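Local coordinates for organic hydroperoxide resistance protein (Elizabethkingia anophelis NUHP1, PDB 6D9N) that probably detoxifies organic hydroperoxides by reducing them to alcohols with a pair of redox-active cysteines, as in other Ohr proteins of the OsmC/Ohr family, at residues 63-68 with 128-133. Numbering follows the deposited sequence.
Sequences SACFDS and VCPYSN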
loop_
_atom_site.group_PDB
_atom_site.type_symbol
_atom_site.label_atom_id
_atom_site.label_comp_id
_atom_site.label_asym_id
_atom_site.label_seq_id
_atom_site.Cartn_x
_atom_site.Cartn_y
_atom_site.Cartn_z
ATOM N N SER B 63 -6.840 2.297 4.224
ATOM C CA SER B 63 -7.996 2.315 5.118
ATOM C C SER B 63 -7.690 1.584 6.418
ATOM O O SER B 63 -8.015 2.099 7.491
ATOM C CB SER B 63 -9.238 1.758 4.431
ATOM O OG SER B 63 -9.124 0.386 4.143
ATOM N N ALA B 64 -7.014 0.433 6.346
ATOM C CA ALA B 64 -6.657 -0.289 7.560
ATOM C C ALA B 64 -5.601 0.446 8.387
ATOM O O ALA B 64 -5.696 0.483 9.624
ATOM C CB ALA B 64 -6.169 -1.683 7.178
ATOM N N CYS B 65 -4.584 1.019 7.748
ATOM C CA CYS B 65 -3.565 1.778 8.463
ATOM C C CYS B 65 -4.201 2.940 9.206
ATOM O O CYS B 65 -3.935 3.180 10.395
ATOM C CB CYS B 65 -2.543 2.311 7.430
ATOM S SG CYS B 65 -1.174 3.257 8.196
ATOM N N PHE B 66 -5.057 3.678 8.519
ATOM C CA PHE B 66 -5.636 4.854 9.140
ATOM C C PHE B 66 -6.577 4.458 10.276
ATOM O O PHE B 66 -6.563 5.084 11.352
ATOM C CB PHE B 66 -6.290 5.735 8.075
ATOM C CG PHE B 66 -6.551 7.128 8.571
ATOM C CD1 PHE B 66 -5.594 8.125 8.393
ATOM C CD2 PHE B 66 -7.703 7.442 9.269
ATOM C CE1 PHE B 66 -5.803 9.400 8.834
ATOM C CE2 PHE B 66 -7.896 8.728 9.744
ATOM C CZ PHE B 66 -6.940 9.711 9.533
ATOM N N ASP B 67 -7.416 3.431 10.072
ATOM C CA ASP B 67 -8.295 2.995 11.150
ATOM C C ASP B 67 -7.504 2.479 12.344
ATOM O O ASP B 67 -7.867 2.769 13.500
ATOM C CB ASP B 67 -9.262 1.910 10.667
ATOM C CG ASP B 67 -10.420 1.743 11.645
ATOM O OD1 ASP B 67 -11.133 2.742 11.873
ATOM O OD2 ASP B 67 -10.582 0.645 12.224
ATOM N N SER B 68 -6.401 1.761 12.108
ATOM C CA SER B 68 -5.574 1.287 13.215
ATOM C C SER B 68 -4.966 2.458 13.986
ATOM O O SER B 68 -5.013 2.500 15.227
ATOM C CB SER B 68 -4.471 0.388 12.660
ATOM O OG SER B 68 -3.655 -0.056 13.722
ATOM N N VAL B 128 0.121 9.639 12.738
ATOM C CA VAL B 128 0.568 8.337 13.232
ATOM C C VAL B 128 0.694 7.330 12.097
ATOM O O VAL B 128 1.681 6.597 12.029
ATOM C CB VAL B 128 -0.421 7.851 14.318
ATOM C CG1 VAL B 128 -0.178 6.381 14.690
ATOM C CG2 VAL B 128 -0.323 8.737 15.544
ATOM N N CYS B 129 -0.302 7.295 11.214
ATOM C CA CYS B 129 -0.413 6.336 10.112
ATOM C C CYS B 129 0.811 6.358 9.189
ATOM O O CYS B 129 1.065 7.385 8.526
ATOM C CB CYS B 129 -1.674 6.715 9.333
ATOM S SG CYS B 129 -1.991 5.831 7.823
ATOM N N PRO B 130 1.528 5.246 9.037
ATOM C CA PRO B 130 2.665 5.271 8.099
ATOM C C PRO B 130 2.308 5.564 6.659
ATOM O O PRO B 130 3.150 6.143 5.962
ATOM C CB PRO B 130 3.289 3.874 8.248
ATOM C CG PRO B 130 3.025 3.566 9.673
ATOM C CD PRO B 130 1.634 4.134 9.968
ATOM N N TYR B 131 1.118 5.202 6.189
ATOM C CA TYR B 131 0.793 5.496 4.796
ATOM C C TYR B 131 0.660 6.991 4.589
ATOM O O TYR B 131 1.046 7.515 3.524
ATOM C CB TYR B 131 -0.510 4.849 4.374
ATOM C CG TYR B 131 -0.496 3.364 4.010
ATOM C CD1 TYR B 131 -1.052 2.938 2.821
ATOM C CD2 TYR B 131 0.016 2.400 4.872
ATOM C CE1 TYR B 131 -1.103 1.574 2.472
ATOM C CE2 TYR B 131 -0.023 1.048 4.567
ATOM C CZ TYR B 131 -0.616 0.631 3.373
ATOM O OH TYR B 131 -0.707 -0.712 3.048
ATOM N N SER B 132 0.110 7.705 5.594
ATOM C CA SER B 132 0.056 9.161 5.514
ATOM C C SER B 132 1.444 9.767 5.515
ATOM O O SER B 132 1.727 10.684 4.736
ATOM C CB SER B 132 -0.757 9.736 6.675
ATOM O OG SER B 132 -2.107 9.357 6.556
ATOM N N ASN B 133 2.327 9.300 6.409
ATOM C CA ASN B 133 3.688 9.821 6.401
ATOM C C ASN B 133 4.416 9.495 5.108
ATOM O O ASN B 133 5.213 10.307 4.641
ATOM C CB ASN B 133 4.437 9.287 7.622
ATOM C CG ASN B 133 3.885 9.882 8.905
ATOM O OD1 ASN B 133 3.714 11.097 8.990
ATOM N ND2 ASN B 133 3.604 9.049 9.900
#
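Cys65, on the long helix 54-77, and Cys129, at the N-cap of the short helix 130-135, turn their sulfurs toward each other. Each SG is anti to its backbone N (chi1 -179° and 174°), which sends it across the gap, and Cys65 SG lies 2.7 Å from Cys129 SG. Each cysteine was modelled in two conformers, so this may pair copies that do not coexist and is doubtful as a real separation, though a Cys65–Cys129 disulfide is seen for this protein. Around the sulfurs the packing is close: Pro130 CD, on a partly exposed residue, sits 3.4 Å from Cys65 SG, and Tyr131 brings CD2 to 3.6 Å from Cys65 CB, with the sulfur oblique to its ring. One cysteine within the long helix and the other at the start of the short one is the signature of the Ohr branch of the OsmC fold, consistent with a peroxidatic and resolving pair; a thiocyanate, probably from the crystallisation liquor, lies about 4 Å from the Cys65 side chain and may mark a pocket. The second subunit reaches this region, its Pro54 O accepting a hydrogen bond from Tyr131 OH. Toward Phe66 the fit is looser but still buried: Phe66 CD1 is 4.3 Å from Cys129 CB, and Ser132 OG, hydrogen-bonded to His126 and Tyr62, lies at the ring edge, 4.1 Å from Phe66 CD1.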